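Side-chain contacts in Baccell_00856 (Bacteroides cellulosilyticus DSM 14838, PDB 5MVH), which is a glycoside hydrolase with a beta-propeller fold, probably a rhamnosidase that cleaves rhamnose from glycans: residues Tyr147-Gly152 with Met170-Val175; Tyr345-Glu350 with Trp369-Leu374; Ser94-Gly99 with Asp387-Lys392. All blocks are in the same frame, centred on the assembly; numbering follows the deposited sequence.

Interaction 1 (Tyr147-Gly152 with Met170-Val175); sequences YPLNGG and MNHYSV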
loop_
_atom_site.group_PDB
_atom_site.type_symbol
_atom_site.label_atom_id
_atom_site.label_comp_id
_atom_site.label_asym_id
_atom_site.label_seq_id
_atom_site.Cartn_x
_atom_site.Cartn_y
_atom_site.Cartn_z
ATOM N N TYR A 147 -4.139 -8.610 2.883
ATOM C CA TYR A 147 -3.987 -9.165 1.537
ATOM C C TYR A 147 -4.859 -10.410 1.397
ATOM O O TYR A 147 -4.987 -11.209 2.316
ATOM C CB TYR A 147 -2.505 -9.529 1.231
ATOM C CG TYR A 147 -1.615 -8.338 1.478
ATOM C CD1 TYR A 147 -1.361 -7.418 0.459
ATOM C CD2 TYR A 147 -1.125 -8.061 2.764
ATOM C CE1 TYR A 147 -0.621 -6.259 0.700
ATOM C CE2 TYR A 147 -0.371 -6.940 3.003
ATOM C CZ TYR A 147 -0.122 -6.036 1.976
ATOM O OH TYR A 147 0.633 -4.900 2.234
ATOM N N PRO A 148 -5.445 -10.604 0.225
ATOM C CA PRO A 148 -6.163 -11.839 -0.033
ATOM C C PRO A 148 -5.203 -12.987 -0.308
ATOM O O PRO A 148 -4.112 -12.764 -0.861
ATOM C CB PRO A 148 -6.938 -11.506 -1.296
ATOM C CG PRO A 148 -5.983 -10.627 -2.041
ATOM C CD PRO A 148 -5.344 -9.779 -0.978
ATOM N N LEU A 149 -5.596 -14.193 0.096
ATOM C CA LEU A 149 -4.851 -15.415 -0.203
ATOM C C LEU A 149 -5.779 -16.386 -0.930
ATOM O O LEU A 149 -6.980 -16.175 -0.990
ATOM C CB LEU A 149 -4.339 -16.067 1.078
ATOM C CG LEU A 149 -3.333 -15.215 1.884
ATOM C CD1 LEU A 149 -3.029 -15.914 3.185
ATOM C CD2 LEU A 149 -2.035 -14.876 1.156
ATOM N N ASN A 150 -5.211 -17.444 -1.474
ATOM C CA ASN A 150 -5.999 -18.439 -2.196
ATOM C C ASN A 150 -6.999 -19.115 -1.239
ATOM O O ASN A 150 -6.757 -19.246 -0.019
ATOM C CB ASN A 150 -5.090 -19.490 -2.841
ATOM C CG ASN A 150 -4.322 -18.965 -4.044
ATOM O OD1 ASN A 150 -4.688 -17.946 -4.641
ATOM N ND2 ASN A 150 -3.266 -19.682 -4.428
ATOM N N GLY A 151 -8.117 -19.536 -1.808
ATOM C CA GLY A 151 -9.173 -20.216 -1.052
ATOM C C GLY A 151 -10.072 -19.289 -0.239
ATOM O O GLY A 151 -10.838 -19.756 0.615
ATOM N N GLY A 152 -9.996 -17.987 -0.499
ATOM C CA GLY A 152 -10.744 -16.996 0.263
ATOM C C GLY A 152 -10.160 -16.634 1.610
ATOM O O GLY A 152 -10.840 -15.965 2.385
ATOM N N MET A 170 3.060 -11.232 10.911
ATOM C CA MET A 170 2.237 -11.713 9.810
ATOM C C MET A 170 1.292 -12.831 10.284
ATOM O O MET A 170 1.739 -13.855 10.847
ATOM C CB MET A 170 3.142 -12.249 8.700
ATOM C CG MET A 170 2.419 -12.674 7.429
ATOM S SD MET A 170 3.542 -13.345 6.179
ATOM C CE MET A 170 4.364 -11.864 5.581
ATOM N N ASN A 171 0.002 -12.624 10.069
ATOM C CA ASN A 171 -1.044 -13.585 10.434
ATOM C C ASN A 171 -1.794 -14.069 9.182
ATOM O O ASN A 171 -1.835 -13.378 8.143
ATOM C CB ASN A 171 -2.058 -12.937 11.379
ATOM C CG ASN A 171 -1.473 -12.536 12.691
ATOM O OD1 ASN A 171 -0.517 -13.129 13.182
ATOM N ND2 ASN A 171 -2.079 -11.514 13.308
ATOM N N HIS A 172 -2.422 -15.241 9.324
ATOM C CA HIS A 172 -3.217 -15.892 8.280
ATOM C C HIS A 172 -4.612 -16.101 8.836
ATOM O O HIS A 172 -4.737 -16.695 9.918
ATOM C CB HIS A 172 -2.641 -17.277 7.955
ATOM C CG HIS A 172 -3.532 -18.134 7.100
ATOM N ND1 HIS A 172 -3.208 -18.476 5.811
ATOM C CD2 HIS A 172 -4.694 -18.782 7.373
ATOM C CE1 HIS A 172 -4.156 -19.246 5.301
ATOM N NE2 HIS A 172 -5.064 -19.455 6.231
ATOM N N TYR A 173 -5.632 -15.643 8.118
ATOM C CA TYR A 173 -7.024 -15.938 8.462
ATOM C C TYR A 173 -7.544 -17.102 7.661
ATOM O O TYR A 173 -7.560 -17.046 6.424
ATOM C CB TYR A 173 -7.905 -14.748 8.180
ATOM C CG TYR A 173 -9.338 -14.894 8.586
ATOM C CD1 TYR A 173 -9.699 -14.927 9.943
ATOM C CD2 TYR A 173 -10.349 -14.934 7.642
ATOM C CE1 TYR A 173 -11.024 -15.023 10.326
ATOM C CE2 TYR A 173 -11.683 -15.020 8.025
ATOM C CZ TYR A 173 -12.010 -15.059 9.363
ATOM O OH TYR A 173 -13.326 -15.149 9.759
ATOM N N SER A 174 -7.988 -18.148 8.352
ATOM C CA SER A 174 -8.708 -19.209 7.680
ATOM C C SER A 174 -10.189 -18.853 7.668
ATOM O O SER A 174 -10.826 -18.818 8.726
ATOM C CB SER A 174 -8.488 -20.562 8.370
ATOM O OG SER A 174 -9.522 -21.446 7.975
ATOM N N VAL A 175 -10.734 -18.607 6.478
ATOM C CA VAL A 175 -12.149 -18.293 6.316
ATOM C C VAL A 175 -13.089 -19.455 6.702
ATOM O O VAL A 175 -14.168 -19.235 7.251
ATOM C CB VAL A 175 -12.464 -17.762 4.895
ATOM C CG1 VAL A 175 -12.307 -18.843 3.818
ATOM C CG2 VAL A 175 -13.855 -17.125 4.846
#

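Interaction 2 (Tyr345-Glu350 with Trp369-Leu374); sequences YIFRDE and WTFTDL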
loop_
_atom_site.group_PDB
_atom_site.type_symbol
_atom_site.label_atom_id
_atom_site.label_comp_id
_atom_site.label_asym_id
_atom_site.label_seq_id
_atom_site.Cartn_x
_atom_site.Cartn_y
_atom_site.Cartn_z
ATOM N N TYR A 345 1.768 3.970 -13.583
ATOM C CA TYR A 345 2.574 4.418 -12.458
ATOM C C TYR A 345 1.936 5.706 -11.994
ATOM O O TYR A 345 1.994 6.751 -12.696
ATOM C CB TYR A 345 4.024 4.587 -12.933
ATOM C CG TYR A 345 5.074 4.805 -11.870
ATOM C CD1 TYR A 345 5.146 6.015 -11.163
ATOM C CD2 TYR A 345 6.045 3.839 -11.605
ATOM C CE1 TYR A 345 6.134 6.226 -10.203
ATOM C CE2 TYR A 345 7.019 4.048 -10.650
ATOM C CZ TYR A 345 7.078 5.248 -9.967
ATOM O OH TYR A 345 8.020 5.455 -9.014
ATOM N N ILE A 346 1.293 5.648 -10.828
ATOM C CA ILE A 346 0.467 6.750 -10.350
ATOM C C ILE A 346 1.261 7.590 -9.332
ATOM O O ILE A 346 1.858 7.043 -8.388
ATOM C CB ILE A 346 -0.849 6.224 -9.711
ATOM C CG1 ILE A 346 -1.634 5.302 -10.683
ATOM C CG2 ILE A 346 -1.686 7.386 -9.208
ATOM C CD1 ILE A 346 -2.151 5.972 -11.952
ATOM N N PHE A 347 1.233 8.907 -9.498
ATOM C CA PHE A 347 2.007 9.801 -8.666
ATOM C C PHE A 347 1.326 11.159 -8.500
ATOM O O PHE A 347 0.240 11.408 -9.024
ATOM C CB PHE A 347 3.460 9.922 -9.200
ATOM C CG PHE A 347 3.612 10.710 -10.491
ATOM C CD1 PHE A 347 3.339 10.127 -11.734
ATOM C CD2 PHE A 347 4.082 12.040 -10.473
ATOM C CE1 PHE A 347 3.481 10.866 -12.924
ATOM C CE2 PHE A 347 4.231 12.772 -11.653
ATOM C CZ PHE A 347 3.947 12.176 -12.883
ATOM N N ARG A 348 1.954 12.018 -7.711
ATOM C CA ARG A 348 1.503 13.387 -7.547
ATOM C C ARG A 348 2.768 14.203 -7.303
ATOM O O ARG A 348 3.632 13.774 -6.549
ATOM C CB ARG A 348 0.495 13.476 -6.396
ATOM C CG ARG A 348 0.139 14.881 -5.912
ATOM C CD ARG A 348 1.056 15.413 -4.822
ATOM N NE ARG A 348 1.026 14.600 -3.626
ATOM C CZ ARG A 348 1.865 14.720 -2.610
ATOM N NH1 ARG A 348 2.861 15.624 -2.631
ATOM N NH2 ARG A 348 1.740 13.908 -1.582
ATOM N N ASP A 349 2.870 15.367 -7.937
ATOM C CA ASP A 349 4.127 16.134 -7.955
ATOM C C ASP A 349 3.836 17.646 -8.012
ATOM O O ASP A 349 3.010 18.111 -8.842
ATOM C CB ASP A 349 4.897 15.677 -9.177
ATOM C CG ASP A 349 6.361 16.133 -9.219
ATOM O OD1 ASP A 349 6.748 17.165 -8.643
ATOM O OD2 ASP A 349 7.137 15.401 -9.873
ATOM N N GLU A 350 4.526 18.414 -7.172
ATOM C CA GLU A 350 4.430 19.903 -7.209
ATOM C C GLU A 350 4.781 20.512 -8.589
ATOM O O GLU A 350 4.246 21.562 -8.963
ATOM C CB GLU A 350 5.283 20.558 -6.116
ATOM C CG GLU A 350 6.793 20.358 -6.227
ATOM C CD GLU A 350 7.586 21.258 -5.276
ATOM O OE1 GLU A 350 8.775 20.991 -5.053
ATOM O OE2 GLU A 350 7.023 22.242 -4.742
ATOM N N TRP A 369 8.176 6.576 -21.448
ATOM C CA TRP A 369 7.082 6.948 -20.548
ATOM C C TRP A 369 6.334 8.153 -21.081
ATOM O O TRP A 369 6.947 9.074 -21.607
ATOM C CB TRP A 369 7.598 7.282 -19.150
ATOM C CG TRP A 369 8.214 6.117 -18.495
ATOM C CD1 TRP A 369 9.525 5.727 -18.574
ATOM C CD2 TRP A 369 7.565 5.166 -17.647
ATOM N NE1 TRP A 369 9.728 4.587 -17.831
ATOM C CE2 TRP A 369 8.539 4.221 -17.257
ATOM C CE3 TRP A 369 6.249 5.009 -17.190
ATOM C CZ2 TRP A 369 8.235 3.136 -16.438
ATOM C CZ3 TRP A 369 5.961 3.938 -16.364
ATOM C CH2 TRP A 369 6.946 3.005 -16.014
ATOM N N THR A 370 5.012 8.141 -20.949
ATOM C CA THR A 370 4.185 9.334 -21.169
ATOM C C THR A 370 3.648 9.810 -19.830
ATOM O O THR A 370 3.484 9.011 -18.911
ATOM C CB THR A 370 2.994 9.039 -22.095
ATOM O OG1 THR A 370 2.191 7.998 -21.544
ATOM C CG2 THR A 370 3.475 8.611 -23.464
ATOM N N PHE A 371 3.360 11.101 -19.730
ATOM C CA PHE A 371 2.856 11.688 -18.500
ATOM C C PHE A 371 1.551 12.379 -18.804
ATOM O O PHE A 371 1.454 13.133 -19.775
ATOM C CB PHE A 371 3.867 12.657 -17.903
ATOM C CG PHE A 371 5.216 12.033 -17.689
ATOM C CD1 PHE A 371 6.167 12.064 -18.692
ATOM C CD2 PHE A 371 5.499 11.324 -16.522
ATOM C CE1 PHE A 371 7.402 11.454 -18.512
ATOM C CE2 PHE A 371 6.733 10.717 -16.335
ATOM C CZ PHE A 371 7.688 10.788 -17.330
ATOM N N THR A 372 0.547 12.092 -17.990
ATOM C CA THR A 372 -0.790 12.614 -18.196
ATOM C C THR A 372 -1.366 12.977 -16.833
ATOM O O THR A 372 -1.254 12.187 -15.888
ATOM C CB THR A 372 -1.722 11.579 -18.859
ATOM O OG1 THR A 372 -1.866 10.451 -17.993
ATOM C CG2 THR A 372 -1.204 11.083 -20.191
ATOM N N ASP A 373 -1.951 14.166 -16.714
ATOM C CA ASP A 373 -2.669 14.537 -15.492
ATOM C C ASP A 373 -4.066 13.975 -15.540
ATOM O O ASP A 373 -4.739 14.054 -16.575
ATOM C CB ASP A 373 -2.693 16.056 -15.299
ATOM C CG ASP A 373 -1.318 16.620 -14.979
ATOM O OD1 ASP A 373 -0.476 15.855 -14.446
ATOM O OD2 ASP A 373 -1.047 17.816 -15.276
ATOM N N LEU A 374 -4.488 13.370 -14.432
ATOM C CA LEU A 374 -5.825 12.735 -14.348
ATOM C C LEU A 374 -6.895 13.559 -13.651
ATOM O O LEU A 374 -8.087 13.237 -13.743
ATOM C CB LEU A 374 -5.671 11.377 -13.683
ATOM C CG LEU A 374 -4.616 10.453 -14.295
ATOM C CD1 LEU A 374 -4.636 9.107 -13.600
ATOM C CD2 LEU A 374 -4.850 10.278 -15.789
#

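Interaction 3 (Ser94-Gly99 with Asp387-Lys392); sequences SMMLDG and DTELWK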
loop_
_atom_site.group_PDB
_atom_site.type_symbol
_atom_site.label_atom_id
_atom_site.label_comp_id
_atom_site.label_asym_id
_atom_site.label_seq_id
_atom_site.Cartn_x
_atom_site.Cartn_y
_atom_site.Cartn_z
ATOM N N SER A 94 -7.260 0.315 7.053
ATOM C CA SER A 94 -7.163 -0.732 6.018
ATOM C C SER A 94 -8.348 -1.684 6.045
ATOM O O SER A 94 -8.808 -2.096 7.137
ATOM C CB SER A 94 -5.892 -1.528 6.197
ATOM O OG SER A 94 -4.800 -0.752 5.766
ATOM N N MET A 95 -8.839 -2.047 4.850
ATOM C CA MET A 95 -9.921 -2.993 4.702
ATOM C C MET A 95 -9.632 -4.081 3.664
ATOM O O MET A 95 -8.777 -3.930 2.798
ATOM C CB MET A 95 -11.220 -2.288 4.309
ATOM C CG MET A 95 -11.485 -2.114 2.813
ATOM S SD MET A 95 -12.746 -0.869 2.433
ATOM C CE MET A 95 -14.169 -1.651 3.211
ATOM N N MET A 96 -10.408 -5.150 3.750
ATOM C CA MET A 96 -10.360 -6.249 2.784
ATOM C C MET A 96 -11.578 -7.146 2.986
ATOM O O MET A 96 -12.181 -7.154 4.065
ATOM C CB MET A 96 -9.065 -7.038 2.990
ATOM C CG MET A 96 -8.781 -8.132 1.982
ATOM S SD MET A 96 -8.744 -7.595 0.274
ATOM C CE MET A 96 -7.636 -6.188 0.329
ATOM N N LEU A 97 -11.989 -7.854 1.937
ATOM C CA LEU A 97 -13.024 -8.878 2.068
ATOM C C LEU A 97 -12.375 -10.255 1.982
ATOM O O LEU A 97 -11.451 -10.455 1.197
ATOM C CB LEU A 97 -14.112 -8.728 1.008
ATOM C CG LEU A 97 -15.194 -7.678 1.303
ATOM C CD1 LEU A 97 -14.616 -6.273 1.207
ATOM C CD2 LEU A 97 -16.405 -7.856 0.391
ATOM N N ASP A 98 -12.878 -11.191 2.781
ATOM C CA ASP A 98 -12.504 -12.593 2.647
ATOM C C ASP A 98 -13.385 -13.229 1.565
ATOM O O ASP A 98 -14.287 -12.592 1.016
ATOM C CB ASP A 98 -12.510 -13.352 3.988
ATOM C CG ASP A 98 -13.885 -13.444 4.635
ATOM O OD1 ASP A 98 -14.907 -13.498 3.924
ATOM O OD2 ASP A 98 -13.926 -13.470 5.890
ATOM N N GLY A 99 -13.081 -14.481 1.250
ATOM C CA GLY A 99 -13.754 -15.223 0.199
ATOM C C GLY A 99 -15.245 -15.408 0.368
ATOM O O GLY A 99 -15.950 -15.542 -0.638
ATOM N N ASP A 387 -7.670 -0.034 -6.070
ATOM C CA ASP A 387 -8.458 -1.234 -5.828
ATOM C C ASP A 387 -7.638 -2.396 -6.394
ATOM O O ASP A 387 -7.693 -2.721 -7.593
ATOM C CB ASP A 387 -9.851 -1.090 -6.481
ATOM C CG ASP A 387 -10.779 -2.218 -6.167
ATOM O OD1 ASP A 387 -10.312 -3.346 -5.869
ATOM O OD2 ASP A 387 -12.015 -2.018 -6.305
ATOM N N THR A 388 -6.854 -3.014 -5.516
ATOM C CA THR A 388 -5.940 -4.100 -5.923
ATOM C C THR A 388 -6.705 -5.259 -6.570
ATOM O O THR A 388 -6.250 -5.838 -7.544
ATOM C CB THR A 388 -5.135 -4.674 -4.737
ATOM O OG1 THR A 388 -6.037 -5.139 -3.733
ATOM C CG2 THR A 388 -4.199 -3.649 -4.173
ATOM N N GLU A 389 -7.899 -5.554 -6.072
ATOM C CA GLU A 389 -8.624 -6.770 -6.521
ATOM C C GLU A 389 -9.332 -6.564 -7.856
ATOM O O GLU A 389 -9.391 -7.489 -8.702
ATOM C CB GLU A 389 -9.567 -7.240 -5.413
ATOM C CG GLU A 389 -8.839 -7.419 -4.077
ATOM C CD GLU A 389 -7.600 -8.256 -4.252
ATOM O OE1 GLU A 389 -7.798 -9.435 -4.587
ATOM O OE2 GLU A 389 -6.444 -7.745 -4.121
ATOM N N LEU A 390 -9.846 -5.354 -8.064
ATOM C CA LEU A 390 -10.401 -4.964 -9.377
ATOM C C LEU A 390 -9.389 -5.104 -10.510
ATOM O O LEU A 390 -9.735 -5.565 -11.604
ATOM C CB LEU A 390 -10.878 -3.525 -9.349
ATOM C CG LEU A 390 -11.642 -3.061 -10.590
ATOM C CD1 LEU A 390 -12.857 -3.958 -10.828
ATOM C CD2 LEU A 390 -12.075 -1.624 -10.395
ATOM N N TRP A 391 -8.153 -4.704 -10.252
ATOM C CA TRP A 391 -7.119 -4.796 -11.243
ATOM C C TRP A 391 -6.834 -6.267 -11.530
ATOM O O TRP A 391 -6.790 -6.667 -12.693
ATOM C CB TRP A 391 -5.830 -4.084 -10.807
ATOM C CG TRP A 391 -4.769 -4.250 -11.833
ATOM C CD1 TRP A 391 -3.680 -5.089 -11.780
ATOM C CD2 TRP A 391 -4.726 -3.627 -13.107
ATOM N NE1 TRP A 391 -2.940 -4.974 -12.920
ATOM C CE2 TRP A 391 -3.561 -4.086 -13.756
ATOM C CE3 TRP A 391 -5.518 -2.678 -13.744
ATOM C CZ2 TRP A 391 -3.184 -3.632 -15.019
ATOM C CZ3 TRP A 391 -5.159 -2.235 -14.990
ATOM C CH2 TRP A 391 -4.005 -2.728 -15.629
ATOM N N LYS A 392 -6.673 -7.071 -10.483
ATOM C CA LYS A 392 -6.425 -8.521 -10.636
ATOM C C LYS A 392 -7.534 -9.272 -11.377
ATOM O O LYS A 392 -7.251 -10.111 -12.255
ATOM C CB LYS A 392 -6.278 -9.211 -9.281
ATOM C CG LYS A 392 -5.010 -8.867 -8.551
ATOM C CD LYS A 392 -4.981 -9.511 -7.174
ATOM C CE LYS A 392 -4.173 -8.659 -6.226
ATOM N NZ LYS A 392 -4.195 -9.154 -4.812
#

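Interaction 1 (Tyr147-Gly152 with Met170-Val175)
The CA atoms of L149 and H172 are 8.7 Å apart, and the chains then draw together until the CA atoms of G152 and V175 are 6.3 Å apart. The two segments belong to one four-stranded antiparallel blade of the beta-propeller: strands 141-148 and 167-174 run parallel to each other with strand 154-160 between them, so side chains and the turn after the first strand make the contact, without a direct hydrogen bond between the segments. L149, the residue that follows the first strand, leans toward the third. Its CD1 lies 3.7 Å from H172 ND1, a little nearer than to CE1, and approaches the imidazole obliquely. H172 reaches it because its ring carbon CG stands anti to the backbone N (chi1 169°), which brings the ring within reach of L149 CD1 and of D153. A branched apolar leucine suits this buried place, where L155 of the middle strand packs on it as well; N234 of a loop touches both L149 and H172. D153 links the same region through polar bonds: OD1 accepts from V175 N, and OD2 takes a weak bond from H172 NE2. G151 and G152 both have a phi of 79°, a backbone region readily open to glycine, and their lack of side chains lets V175 come in close over the turn. The compact valine presents its methyl to two peptide oxygens at once: V175 CG1 lies 3.5 Å from G152 O and 3.6 Å from G151 O.

Interaction 2 (Tyr345-Glu350 with Trp369-Leu374)
Between I346 and L374 there is room for one strand: the CA atoms of I346 and L374 are 9.6 Å apart, and the CA atoms of Y345 and F371 9.5 Å. That strand is 357-361, and the contact joins the second and fourth strands of an antiparallel propeller blade, 342-347 and 369-373, which therefore run parallel to each other. Alternation along the strands sorts the side chains: Y345, F347, W369 and F371 gather on one face of the blade, I346 and L374 on the other. On the aromatic face the long reach of the W369 and F371 side chains bridges the middle strand. W369 turns its six-membered ring inward, and CZ3 at its rim comes 4.0 Å from Y345 CB, so the indole meets the base of the tyrosine and not its phenol. The phenol is directed elsewhere: Y345 OH is hydrogen-bonded to R298 O in the preceding blade. F347 holds its ring carbon CG between backbone N and carbonyl carbon (chi1 72°), which swings the ring back over the sheet toward F371. The two phenylalanine side chains cross at about a right angle, F347 CZ lying 4.0 Å from F371 CD2. The F347 ring also meets the ring of Y297, again from the preceding blade. Across the sheet, aliphatic chains do the same work: I346 packs on L397 and L399, and L374 on L423 and V425, in strands that follow this blade in the chain. Both are long enough to meet over the middle strand, I346 CD1 touching L374 CD1 at 4.3 Å. At the in-plane edge of the F347 ring sit Y345 O and D349 CB.

Interaction 3 (Ser94-Gly99 with Asp387-Lys392)
The first turn of the short helix 388-394 meets the strand 93-97 through M96, whose side chain reaches T388 and E389. The CA atoms of M96 and E389 are 9.5 Å apart, and the flexible thioether bridges that gap. M96 SD lies 4.4 Å from E389 CG, and M96 CE is at a similar range from T388 OG1. After an extended first torsion the methionine curls at the next two (chi2 56°, chi3 50°), which brings its methyl to the helix start. These are loose van der Waals contacts; the one made by SD falls on the aliphatic part of the glutamate, a surface well suited to methionine. The helix is a rare element in this beta-propeller, and its N terminus is elaborately held. D387 is the N-cap: its OD1 accepts from L390 N at 3.0 Å, met from above the carboxylate plane, and takes a weak bond from E389 N. Its other oxygen, OD2, is bound by T47 OG1 and Q52 NE2 of strands 45-48 and 51-57, so the cap also fixes the helix to its surroundings. E389 folds back toward the N-terminal end of the helix, and its OE2 is gripped by two donors. E389 OE2 accepts from T388 OG1 through its anti lone pair, while K392 NZ, one turn on from E389, meets the syn lone pair of E389 OE2 at 2.7 Å in a salt bridge. Donors on both the syn and anti sides limit rotation of the carboxylate. K392 NZ has a further partner in V202 O, and T388 OG1 in N43 ND2.

Overall arrangement
Going from the N terminus, the chain first passes 94-99, the opening end of interaction 3, whose partner 387-392 comes only after most of the propeller has been built. Interactions 1 and 2 are both nested within that long loop and follow each other in series, each closing a short loop inside a single blade. They lie on opposite sides of the chain's centre, their centres about 33 Å apart. Interaction 3 instead ties an early blade to the late helix 388-394. It touches interaction 1 directly: G152 O is 2.9 Å from G99 N, a probable hydrogen bond, and P148 packs on E389. Interaction 2 touches neither.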